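Local coordinates for protein esterase A (PDB 5GKV) that probably acts as a serine esterase of the beta-lactamase and penicillin-binding protein family, at residues G187-T192 with R258-S263; D73-L78 with D205-L210; G164-Y169 with R308-P313; T82-A87 with A320-N325. One frame throughout, in Å; residues are numbered along the deposited sequence.

Interaction 1 of 4, residues G187-T192 with R258-S263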
loop_
_atom_site.group_PDB
_atom_site.type_symbol
_atom_site.label_atom_id
_atom_site.label_comp_id
_atom_site.label_asym_id
_atom_site.label_seq_id
_atom_site.Cartn_x
_atom_site.Cartn_y
_atom_site.Cartn_z
ATOM N N GLY A 187 -2.920 -1.459 21.183
ATOM C CA GLY A 187 -2.194 -2.364 22.053
ATOM C C GLY A 187 -1.339 -3.374 21.310
ATOM O O GLY A 187 -0.229 -3.700 21.742
ATOM N N ARG A 188 -1.846 -3.873 20.187
ATOM C CA ARG A 188 -1.146 -4.841 19.355
ATOM C C ARG A 188 -0.433 -4.130 18.203
ATOM O O ARG A 188 -0.765 -3.001 17.842
ATOM C CB ARG A 188 -2.127 -5.869 18.777
ATOM C CG ARG A 188 -2.963 -6.649 19.799
ATOM C CD ARG A 188 -4.164 -7.337 19.132
ATOM N NE ARG A 188 -5.121 -6.370 18.596
ATOM C CZ ARG A 188 -6.179 -6.699 17.861
ATOM N NH1 ARG A 188 -6.407 -7.971 17.569
ATOM N NH2 ARG A 188 -7.003 -5.761 17.415
ATOM N N THR A 189 0.541 -4.813 17.610
ATOM C CA THR A 189 1.109 -4.294 16.371
ATOM C C THR A 189 0.067 -4.355 15.258
ATOM O O THR A 189 -0.912 -5.102 15.336
ATOM C CB THR A 189 2.340 -5.092 15.942
ATOM O OG1 THR A 189 1.944 -6.423 15.575
ATOM C CG2 THR A 189 3.401 -5.127 17.040
ATOM N N MET A 190 0.298 -3.582 14.188
ATOM C CA MET A 190 -0.612 -3.658 13.050
ATOM C C MET A 190 -0.679 -5.073 12.489
ATOM O O MET A 190 -1.765 -5.570 12.173
ATOM C CB MET A 190 -0.190 -2.685 11.948
ATOM C CG MET A 190 -0.689 -1.281 12.158
ATOM S SD MET A 190 -0.341 -0.284 10.698
ATOM C CE MET A 190 -1.345 1.134 11.084
ATOM N N GLY A 191 0.472 -5.731 12.336
ATOM C CA GLY A 191 0.470 -7.042 11.706
ATOM C C GLY A 191 -0.279 -8.063 12.540
ATOM O O GLY A 191 -0.968 -8.931 12.004
ATOM N N THR A 192 -0.176 -7.953 13.866
ATOM C CA THR A 192 -0.872 -8.892 14.746
ATOM C C THR A 192 -2.373 -8.663 14.708
ATOM O O THR A 192 -3.156 -9.613 14.580
ATOM C CB THR A 192 -0.361 -8.761 16.180
ATOM O OG1 THR A 192 1.025 -9.107 16.221
ATOM C CG2 THR A 192 -1.153 -9.706 17.098
ATOM N N ARG A 258 10.391 -10.959 8.150
ATOM C CA ARG A 258 9.862 -11.321 9.466
ATOM C C ARG A 258 9.319 -10.111 10.223
ATOM O O ARG A 258 8.293 -10.214 10.912
ATOM C CB ARG A 258 10.948 -12.008 10.310
ATOM C CG ARG A 258 11.208 -13.484 10.003
ATOM C CD ARG A 258 12.128 -14.129 11.070
ATOM N NE ARG A 258 13.534 -13.746 10.910
ATOM C CZ ARG A 258 14.416 -14.404 10.158
ATOM N NH1 ARG A 258 14.048 -15.493 9.498
ATOM N NH2 ARG A 258 15.672 -13.973 10.064
ATOM N N VAL A 259 10.010 -8.971 10.147
ATOM C CA VAL A 259 9.624 -7.801 10.934
ATOM C C VAL A 259 8.383 -7.164 10.320
ATOM O O VAL A 259 7.878 -7.621 9.288
ATOM C CB VAL A 259 10.776 -6.780 11.035
ATOM C CG1 VAL A 259 11.950 -7.379 11.803
ATOM C CG2 VAL A 259 11.219 -6.307 9.635
ATOM N N GLU A 260 7.877 -6.108 10.949
ATOM C CA GLU A 260 6.720 -5.382 10.442
ATOM C C GLU A 260 7.184 -4.025 9.941
ATOM O O GLU A 260 7.708 -3.224 10.719
ATOM C CB GLU A 260 5.663 -5.200 11.526
ATOM C CG GLU A 260 5.123 -6.490 12.085
ATOM C CD GLU A 260 3.892 -6.242 12.938
ATOM O OE1 GLU A 260 3.338 -5.108 12.865
ATOM O OE2 GLU A 260 3.491 -7.172 13.671
ATOM N N ILE A 261 7.000 -3.776 8.650
ATOM C CA ILE A 261 7.233 -2.452 8.081
ATOM C C ILE A 261 5.948 -2.085 7.342
ATOM O O ILE A 261 5.822 -2.354 6.136
ATOM C CB ILE A 261 8.476 -2.442 7.176
ATOM C CG1 ILE A 261 9.697 -2.963 7.953
ATOM C CG2 ILE A 261 8.731 -1.019 6.633
ATOM C CD1 ILE A 261 10.991 -3.056 7.146
ATOM N N PRO A 262 4.951 -1.515 8.029
ATOM C CA PRO A 262 3.636 -1.301 7.395
ATOM C C PRO A 262 3.646 -0.306 6.235
ATOM O O PRO A 262 2.603 -0.107 5.597
ATOM C CB PRO A 262 2.770 -0.794 8.567
ATOM C CG PRO A 262 3.450 -1.337 9.804
ATOM C CD PRO A 262 4.922 -1.225 9.472
ATOM N N SER A 263 4.773 0.330 5.934
ATOM C CA SER A 263 4.876 1.125 4.722
ATOM C C SER A 263 5.381 0.331 3.521
ATOM O O SER A 263 5.335 0.857 2.404
ATOM C CB SER A 263 5.806 2.323 4.953
ATOM O OG SER A 263 7.004 1.914 5.599
#

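Interaction 2 of 4, residues D73-L78 with D205-L210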
loop_
_atom_site.group_PDB
_atom_site.type_symbol
_atom_site.label_atom_id
_atom_site.label_comp_id
_atom_site.label_asym_id
_atom_site.label_seq_id
_atom_site.Cartn_x
_atom_site.Cartn_y
_atom_site.Cartn_z
ATOM N N ASP A 73 -0.655 -20.064 -4.429
ATOM C CA ASP A 73 -0.141 -19.765 -3.098
ATOM C C ASP A 73 1.130 -18.920 -3.140
ATOM O O ASP A 73 1.795 -18.755 -2.113
ATOM C CB ASP A 73 0.084 -21.078 -2.329
ATOM C CG ASP A 73 -1.178 -21.974 -2.304
ATOM O OD1 ASP A 73 -2.311 -21.452 -2.113
ATOM O OD2 ASP A 73 -1.044 -23.206 -2.504
ATOM N N THR A 74 1.480 -18.364 -4.300
ATOM C CA THR A 74 2.688 -17.556 -4.399
ATOM C C THR A 74 2.461 -16.197 -3.732
ATOM O O THR A 74 1.588 -15.438 -4.164
ATOM C CB THR A 74 3.074 -17.357 -5.863
ATOM O OG1 THR A 74 3.481 -18.593 -6.448
ATOM C CG2 THR A 74 4.196 -16.334 -5.980
ATOM N N LEU A 75 3.255 -15.879 -2.705
ATOM C CA LEU A 75 3.241 -14.565 -2.059
ATOM C C LEU A 75 4.260 -13.638 -2.709
ATOM O O LEU A 75 5.295 -14.091 -3.211
ATOM C CB LEU A 75 3.571 -14.678 -0.564
ATOM C CG LEU A 75 2.576 -15.453 0.290
ATOM C CD1 LEU A 75 3.153 -15.680 1.689
ATOM C CD2 LEU A 75 1.279 -14.648 0.344
ATOM N N THR A 76 3.967 -12.330 -2.692
ATOM C CA THR A 76 4.895 -11.332 -3.226
ATOM C C THR A 76 4.963 -10.148 -2.277
ATOM O O THR A 76 3.948 -9.738 -1.704
ATOM C CB THR A 76 4.490 -10.831 -4.645
ATOM O OG1 THR A 76 4.294 -11.954 -5.515
ATOM C CG2 THR A 76 5.583 -9.967 -5.264
ATOM N N ALA A 77 6.157 -9.589 -2.124
ATOM C CA ALA A 77 6.296 -8.312 -1.426
ATOM C C ALA A 77 5.466 -7.220 -2.105
ATOM O O ALA A 77 5.536 -7.036 -3.316
ATOM C CB ALA A 77 7.771 -7.906 -1.384
ATOM N N LEU A 78 4.704 -6.467 -1.305
ATOM C CA LEU A 78 3.779 -5.465 -1.821
ATOM C C LEU A 78 4.366 -4.059 -1.855
ATOM O O LEU A 78 3.796 -3.183 -2.513
ATOM C CB LEU A 78 2.497 -5.433 -0.968
ATOM C CG LEU A 78 1.727 -6.748 -0.847
ATOM C CD1 LEU A 78 0.504 -6.577 0.109
ATOM C CD2 LEU A 78 1.296 -7.284 -2.239
ATOM N N ASP A 205 -4.999 -14.385 2.390
ATOM C CA ASP A 205 -3.569 -14.681 2.298
ATOM C C ASP A 205 -2.799 -13.362 2.185
ATOM O O ASP A 205 -2.281 -12.983 1.131
ATOM C CB ASP A 205 -3.289 -15.615 1.119
ATOM C CG ASP A 205 -2.003 -16.389 1.292
ATOM O OD1 ASP A 205 -1.356 -16.272 2.369
ATOM O OD2 ASP A 205 -1.648 -17.145 0.372
ATOM N N LEU A 206 -2.738 -12.666 3.323
ATOM C CA LEU A 206 -2.181 -11.322 3.415
ATOM C C LEU A 206 -1.538 -11.178 4.787
ATOM O O LEU A 206 -2.134 -11.573 5.798
ATOM C CB LEU A 206 -3.273 -10.261 3.200
ATOM C CG LEU A 206 -2.956 -8.857 3.738
ATOM C CD1 LEU A 206 -1.846 -8.165 2.918
ATOM C CD2 LEU A 206 -4.217 -7.987 3.835
ATOM N N TRP A 207 -0.328 -10.620 4.814
ATOM C CA TRP A 207 0.526 -10.658 5.990
ATOM C C TRP A 207 1.313 -9.361 6.113
ATOM O O TRP A 207 1.842 -8.850 5.122
ATOM C CB TRP A 207 1.540 -11.808 5.904
ATOM C CG TRP A 207 0.975 -13.132 5.549
ATOM C CD1 TRP A 207 0.483 -13.527 4.334
ATOM C CD2 TRP A 207 0.867 -14.275 6.414
ATOM N NE1 TRP A 207 0.053 -14.831 4.393
ATOM C CE2 TRP A 207 0.281 -15.319 5.654
ATOM C CE3 TRP A 207 1.208 -14.517 7.750
ATOM C CZ2 TRP A 207 0.031 -16.578 6.186
ATOM C CZ3 TRP A 207 0.955 -15.772 8.281
ATOM C CH2 TRP A 207 0.373 -16.787 7.498
ATOM N N ILE A 208 1.441 -8.856 7.335
ATOM C CA ILE A 208 2.465 -7.866 7.658
ATOM C C ILE A 208 3.285 -8.475 8.787
ATOM O O ILE A 208 2.775 -8.662 9.901
ATOM C CB ILE A 208 1.872 -6.508 8.054
ATOM C CG1 ILE A 208 1.071 -5.914 6.883
ATOM C CG2 ILE A 208 2.987 -5.551 8.472
ATOM C CD1 ILE A 208 0.387 -4.566 7.220
ATOM N N GLY A 209 4.540 -8.816 8.488
ATOM C CA GLY A 209 5.303 -9.708 9.339
ATOM C C GLY A 209 5.046 -11.156 8.958
ATOM O O GLY A 209 4.037 -11.743 9.355
ATOM N N LEU A 210 5.948 -11.739 8.172
ATOM C CA LEU A 210 5.723 -13.041 7.567
ATOM C C LEU A 210 6.545 -14.105 8.276
ATOM O O LEU A 210 7.784 -14.030 8.238
ATOM C CB LEU A 210 6.096 -12.983 6.085
ATOM C CG LEU A 210 5.712 -14.184 5.236
ATOM C CD1 LEU A 210 4.198 -14.332 5.121
ATOM C CD2 LEU A 210 6.373 -14.031 3.848
#

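Interaction 3 of 4, residues G164-Y169 with R308-P313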
loop_
_atom_site.group_PDB
_atom_site.type_symbol
_atom_site.label_atom_id
_atom_site.label_comp_id
_atom_site.label_asym_id
_atom_site.label_seq_id
_atom_site.Cartn_x
_atom_site.Cartn_y
_atom_site.Cartn_z
ATOM N N GLY A 164 0.069 21.636 5.704
ATOM C CA GLY A 164 -0.866 22.297 4.806
ATOM C C GLY A 164 -0.215 23.107 3.705
ATOM O O GLY A 164 -0.809 24.075 3.217
ATOM N N SER A 165 1.004 22.751 3.313
ATOM C CA SER A 165 1.655 23.413 2.195
ATOM C C SER A 165 1.536 22.498 0.986
ATOM O O SER A 165 0.636 22.669 0.156
ATOM C CB SER A 165 3.116 23.749 2.526
ATOM O OG SER A 165 3.871 22.600 2.900
ATOM N N ALA A 166 2.430 21.520 0.883
ATOM C CA ALA A 166 2.292 20.439 -0.080
ATOM C C ALA A 166 2.595 19.126 0.629
ATOM O O ALA A 166 3.405 19.080 1.564
ATOM C CB ALA A 166 3.216 20.633 -1.297
ATOM N N SER A 167 1.913 18.060 0.208
ATOM C CA SER A 167 2.281 16.745 0.715
ATOM C C SER A 167 3.685 16.392 0.238
ATOM O O SER A 167 4.138 16.828 -0.828
ATOM C CB SER A 167 1.269 15.677 0.261
ATOM O OG SER A 167 1.216 15.613 -1.159
ATOM N N GLY A 168 4.405 15.656 1.079
ATOM C CA GLY A 168 5.715 15.145 0.724
ATOM C C GLY A 168 5.797 13.687 1.123
ATOM O O GLY A 168 6.104 13.354 2.272
ATOM N N TYR A 169 5.497 12.822 0.167
ATOM C CA TYR A 169 5.318 11.398 0.422
ATOM C C TYR A 169 6.428 10.825 1.297
ATOM O O TYR A 169 7.612 11.058 1.051
ATOM C CB TYR A 169 5.269 10.681 -0.921
ATOM C CG TYR A 169 5.105 9.178 -0.839
ATOM C CD1 TYR A 169 3.923 8.614 -0.372
ATOM C CD2 TYR A 169 6.112 8.325 -1.289
ATOM C CE1 TYR A 169 3.758 7.220 -0.327
ATOM C CE2 TYR A 169 5.953 6.942 -1.260
ATOM C CZ TYR A 169 4.781 6.405 -0.774
ATOM O OH TYR A 169 4.642 5.046 -0.753
ATOM N N ARG A 308 0.756 19.180 -6.236
ATOM C CA ARG A 308 2.040 18.560 -6.541
ATOM C C ARG A 308 2.700 18.043 -5.271
ATOM O O ARG A 308 2.904 18.791 -4.313
ATOM C CB ARG A 308 2.983 19.559 -7.218
ATOM C CG ARG A 308 3.911 18.893 -8.220
ATOM C CD ARG A 308 3.130 18.669 -9.508
ATOM N NE ARG A 308 3.727 17.681 -10.395
ATOM C CZ ARG A 308 3.099 17.188 -11.458
ATOM N NH1 ARG A 308 1.864 17.600 -11.739
ATOM N NH2 ARG A 308 3.699 16.293 -12.234
ATOM N N ASP A 309 3.070 16.772 -5.276
ATOM C CA ASP A 309 3.746 16.207 -4.123
ATOM C C ASP A 309 5.221 16.569 -4.169
ATOM O O ASP A 309 5.833 16.606 -5.242
ATOM C CB ASP A 309 3.565 14.688 -4.094
ATOM C CG ASP A 309 3.951 14.080 -2.761
ATOM O OD1 ASP A 309 3.065 13.934 -1.896
ATOM O OD2 ASP A 309 5.133 13.720 -2.592
ATOM N N LEU A 310 5.795 16.850 -2.996
ATOM C CA LEU A 310 7.197 17.245 -2.935
ATOM C C LEU A 310 8.143 16.092 -3.239
ATOM O O LEU A 310 9.310 16.333 -3.576
ATOM C CB LEU A 310 7.525 17.828 -1.559
ATOM C CG LEU A 310 6.728 19.065 -1.142
ATOM C CD1 LEU A 310 6.933 19.388 0.345
ATOM C CD2 LEU A 310 7.155 20.235 -2.045
ATOM N N VAL A 311 7.672 14.850 -3.135
ATOM C CA VAL A 311 8.512 13.666 -3.252
ATOM C C VAL A 311 8.132 12.830 -4.472
ATOM O O VAL A 311 8.975 12.530 -5.321
ATOM C CB VAL A 311 8.461 12.814 -1.957
ATOM C CG1 VAL A 311 9.272 11.538 -2.118
ATOM C CG2 VAL A 311 8.975 13.628 -0.759
ATOM N N LEU A 312 6.869 12.451 -4.579
ATOM C CA LEU A 312 6.420 11.748 -5.775
ATOM C C LEU A 312 6.136 12.760 -6.877
ATOM O O LEU A 312 5.480 13.776 -6.627
ATOM C CB LEU A 312 5.178 10.903 -5.486
ATOM C CG LEU A 312 5.388 9.788 -4.451
ATOM C CD1 LEU A 312 4.077 9.055 -4.141
ATOM C CD2 LEU A 312 6.440 8.792 -4.906
ATOM N N PRO A 313 6.642 12.548 -8.072
ATOM C CA PRO A 313 6.532 13.560 -9.140
ATOM C C PRO A 313 5.171 13.542 -9.834
ATOM O O PRO A 313 5.061 13.290 -11.045
ATOM C CB PRO A 313 7.683 13.172 -10.080
ATOM C CG PRO A 313 7.830 11.693 -9.914
ATOM C CD PRO A 313 7.517 11.419 -8.445
HETATM O O HOH W 1 0.405 18.829 -2.351
#

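Interaction 4 of 4, residues T82-A87 with A320-N325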
loop_
_atom_site.group_PDB
_atom_site.type_symbol
_atom_site.label_atom_id
_atom_site.label_comp_id
_atom_site.label_asym_id
_atom_site.label_seq_id
_atom_site.Cartn_x
_atom_site.Cartn_y
_atom_site.Cartn_z
ATOM N N THR A 82 1.257 -1.904 0.631
ATOM C CA THR A 82 0.970 -2.147 2.048
ATOM C C THR A 82 0.333 -0.943 2.750
ATOM O O THR A 82 -0.450 -1.117 3.686
ATOM C CB THR A 82 2.271 -2.535 2.764
ATOM O OG1 THR A 82 2.928 -3.570 2.011
ATOM C CG2 THR A 82 2.005 -3.010 4.185
ATOM N N LYS A 83 0.645 0.283 2.311
ATOM C CA LYS A 83 0.114 1.470 2.981
ATOM C C LYS A 83 -1.410 1.528 2.964
ATOM O O LYS A 83 -2.014 2.135 3.861
ATOM C CB LYS A 83 0.686 2.742 2.333
ATOM C CG LYS A 83 2.201 2.867 2.488
ATOM C CD LYS A 83 2.671 4.282 2.175
ATOM C CE LYS A 83 4.143 4.470 2.541
ATOM N NZ LYS A 83 5.041 3.664 1.634
ATOM N N ALA A 84 -2.056 0.931 1.954
ATOM C CA ALA A 84 -3.517 0.878 1.961
ATOM C C ALA A 84 -4.021 0.032 3.121
ATOM O O ALA A 84 -5.071 0.332 3.708
ATOM C CB ALA A 84 -4.042 0.322 0.628
ATOM N N VAL A 85 -3.280 -1.030 3.468
ATOM C CA VAL A 85 -3.644 -1.864 4.613
ATOM C C VAL A 85 -3.443 -1.093 5.914
ATOM O O VAL A 85 -4.301 -1.119 6.807
ATOM C CB VAL A 85 -2.844 -3.184 4.610
ATOM C CG1 VAL A 85 -3.239 -4.065 5.845
ATOM C CG2 VAL A 85 -3.086 -3.959 3.307
ATOM N N ALA A 86 -2.316 -0.382 6.040
ATOM C CA ALA A 86 -2.107 0.441 7.223
ATOM C C ALA A 86 -3.214 1.476 7.360
ATOM O O ALA A 86 -3.725 1.716 8.463
ATOM C CB ALA A 86 -0.736 1.117 7.151
ATOM N N ALA A 87 -3.618 2.082 6.238
ATOM C CA ALA A 87 -4.662 3.098 6.296
ATOM C C ALA A 87 -5.976 2.502 6.779
ATOM O O ALA A 87 -6.668 3.102 7.610
ATOM C CB ALA A 87 -4.834 3.756 4.934
ATOM N N ALA A 320 -6.740 9.840 4.074
ATOM C CA ALA A 320 -6.007 9.520 5.306
ATOM C C ALA A 320 -5.191 8.235 5.111
ATOM O O ALA A 320 -5.483 7.169 5.665
ATOM C CB ALA A 320 -6.965 9.413 6.487
ATOM N N GLY A 321 -4.120 8.371 4.322
ATOM C CA GLY A 321 -3.241 7.276 3.968
ATOM C C GLY A 321 -3.554 6.601 2.645
ATOM O O GLY A 321 -2.648 6.030 2.026
ATOM N N PHE A 322 -4.801 6.666 2.184
ATOM C CA PHE A 322 -5.159 6.173 0.856
ATOM C C PHE A 322 -4.836 7.227 -0.208
ATOM O O PHE A 322 -5.030 8.429 -0.002
ATOM C CB PHE A 322 -6.658 5.829 0.785
ATOM C CG PHE A 322 -7.098 4.700 1.686
ATOM C CD1 PHE A 322 -6.757 3.386 1.394
ATOM C CD2 PHE A 322 -7.902 4.949 2.802
ATOM C CE1 PHE A 322 -7.191 2.330 2.211
ATOM C CE2 PHE A 322 -8.325 3.901 3.641
ATOM C CZ PHE A 322 -7.968 2.589 3.340
ATOM N N MET A 323 -4.347 6.769 -1.357
ATOM C CA MET A 323 -4.276 7.625 -2.530
ATOM C C MET A 323 -5.640 7.626 -3.208
ATOM O O MET A 323 -6.190 6.562 -3.508
ATOM C CB MET A 323 -3.190 7.136 -3.491
ATOM C CG MET A 323 -2.951 8.084 -4.668
ATOM S SD MET A 323 -1.576 7.590 -5.738
ATOM C CE MET A 323 -0.763 6.314 -4.707
ATOM N N ARG A 324 -6.203 8.809 -3.418
ATOM C CA ARG A 324 -7.426 8.892 -4.201
ATOM C C ARG A 324 -7.085 8.863 -5.696
ATOM O O ARG A 324 -5.939 9.051 -6.100
ATOM C CB ARG A 324 -8.208 10.157 -3.822
ATOM C CG ARG A 324 -8.479 10.230 -2.310
ATOM C CD ARG A 324 -9.271 11.484 -1.921
ATOM N NE ARG A 324 -10.650 11.411 -2.400
ATOM C CZ ARG A 324 -11.119 12.081 -3.444
ATOM N NH1 ARG A 324 -10.321 12.891 -4.125
ATOM N NH2 ARG A 324 -12.395 11.941 -3.802
ATOM N N ASN A 325 -8.097 8.583 -6.518
ATOM C CA ASN A 325 -7.819 8.214 -7.906
ATOM C C ASN A 325 -7.568 9.445 -8.774
ATOM O O ASN A 325 -6.572 9.506 -9.504
ATOM C CB ASN A 325 -8.965 7.355 -8.447
ATOM C CG ASN A 325 -8.602 6.638 -9.749
ATOM O OD1 ASN A 325 -7.427 6.390 -10.039
ATOM N ND2 ASN A 325 -9.619 6.310 -10.535
HETATM O O HOH W 2 -6.736 5.946 7.762
#

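Interaction 1 of 4, residues G187-T192 with R258-S263
Glu260 brings its carboxylate up to the start of helix 190-202, one oxygen to Thr189 OG1 and the other to Gly191 N. This is a threonine N-cap whose hydroxyl is itself bonded to a glutamate, placed in the helical region of the beta-lactamase-like fold. Thr189 is the N-cap residue: its OG1 accepts from Thr192 N at 3.1 Å, closing the first turn, and passes its own proton outward to Glu260 OE2, only 2.6 Å from that OG1. OG1 stands between the backbone N and the carbonyl carbon (chi1 67°), within reach of both Thr192 N and the carboxylate. It reaches OE2 on the syn side, 17° out of the carboxylate plane. The other oxygen, OE1, takes the Gly191 N-H at 3.0 Å from above that plane. Gly191 has no side chain, and this leaves room for the carboxylate to settle against the turn. An acidic group at the start of a helix should be favoured by the helix dipole, so Glu260 is probably stabilised as an anion here. The segments also meet through an apolar pair, where the extended Met190 side chain crosses the Pro262 ring and goes on to touch helices 82-95 and 173-186, at Ala86, Leu89 and Phe182. In that pair Met190 SD rests 3.8 Å from Pro262 CB, with CG of the same ring slightly farther.

Interaction 2 of 4, residues D73-L78 with D205-L210
Asp205 OD1 accepts the indole N-H of Trp207 two residues on, NE1 to OD1 being 2.9 Å, and Leu75 of the other segment presses a methyl against the same carboxylate. The bond is nearly straight (172° at the hydrogen), lies in the indole plane and meets OD1 almost in line with its C-O bond, which helps to fix the rotation of the ring. Leu75 CD2 is nearly equidistant from CG and both oxygens of Asp205, 3.7 Å from OD1. The other oxygen, OD2, is salt-bridged to Arg217, whose NH1 also binds Asp73 O. That guanidinium probably offsets the likeness of charge between Asp73 OD1 and Asp205 OD2, 5.0 Å apart. Beside the indole, Leu75 and Leu210 reach toward each other tip to tip, with their CD1 methyls 3.8 Å apart. Leu210 CD1 also lies over one face of the Trp207 ring, toward its rim and 3.4 Å above the plane, while Leu75 CD1 approaches the ring obliquely. Farther along, Leu78 and Leu206 cross at about a right angle through their CD1 atoms, 4.0 Å apart. The two segments share no backbone hydrogen bond: strands 76-77 and 206-208 are the outer strands of a small antiparallel sheet, with strand 266-268 between them. Leu78 and Leu206 pack onto helix 270-281, and Leu206 also reaches helix 190-202.

Interaction 3 of 4, residues G164-Y169 with R308-P313
An Asx turn beginning at Asp309 receives the loop that carries Tyr169, probably the tyrosine of the second conserved motif of serine beta-lactamases and penicillin-binding proteins. Asp309 CG is anti to its backbone N (chi1 -166°), which carries the buried carboxylate to the loop 164-169. Three amides grip OD2. Tyr169 N reaches its syn lone pair at 2.9 Å in an almost straight bond (177°), while Val311 N, 2.8 Å from OD2, and Leu312 N come from the anti side, about 30° out of the carboxylate plane. The other oxygen, OD1, accepts from Ser167 OG at 2.6 Å and, weakly, from Trp318 NE1. The backbones join directly where Leu310 N donates to Ser167 O at 2.7 Å, and a water bridges Ser167 N and Arg308 O. Apolar groups close the rest. Leu310 CG abuts Ala166 CB. Val311 CG2 lies 3.4 Å from Tyr169 O, a buried carbonyl oxygen that has no polar partner. Leu312 CD1 makes a CH-pi contact with the Tyr169 ring, 3.7 Å from its centroid and displaced toward the CG side of the face. Tyr169 is thus held by its amide and by its ring, and its OH is bonded to Lys83 NZ, at the probable active site, with the side chain also touching Ser80. This tyrosine-lysine pairing, next to the serine of the Ser-X-X-Lys motif, is typical of the active site in class C beta-lactamases and their esterase relatives.

Interaction 4 of 4, residues T82-A87 with A320-N325
Helix 82-95 passes the bend before strand 323-324 at close range: the CA atoms of Ala87 and Gly321 are 5.0 Å apart, and those of Ala84 and Phe322 5.7 Å. Gly321, with positive phi (95°), makes the bend, and its lack of a side chain admits Ala87 to the turn. No direct hydrogen bond crosses the contact; a water does, donating to Ala87 O at 2.8 Å and to Ala320 O at 2.7 Å. The main side-chain contact is a CH-pi interaction between Ala87 and Phe322. Ala87 CB sits over the centre of the Phe322 ring, 3.6 Å from the centroid and 9° off the ring normal, so it meets all six ring carbons at similar range. The chi1 of Phe322 (-64°) sets its CG beside the backbone N. Ala87 covers one face and Ala84, one turn earlier, meets the ring near CE1, its O 3.3 Å and its CB 4.1 Å from Phe322 CE1. Ala87 CB also touches Ala320 O. Lys83, in the first turn, is probably the lysine of the Ser-X-X-Lys motif that begins at Ser80; its amine leads away from the contact, to Pro171 O among others. Strand 323-324 edges the large antiparallel sheet next to strand 338-341, whose Phe338 meets Phe322 edge-to-face and whose His340 touches Ala84, while helix 173-186 adds Tyr174 beside Ala87.

In the fold
From the N terminus, 73-78 leads almost directly into 82-87, opening interactions 2 and 4; 164-169 opens interaction 3 and 187-192 interaction 1. Interaction 2 closes first, at 205-210, and crosses all three others. Interaction 1 closes at 258-263, interaction 3 at 308-313 and interaction 4 at 320-325, so 1 lies within 3 and 3 within 4. Interactions 1 and 2 touch through Gly191 and Ile208, joining helix 190-202 to the small sheet; Ile208 also packs on Thr82 and Val85 of interaction 4. Through Lys83, interactions 1 and 3 are both joined to helix 82-95.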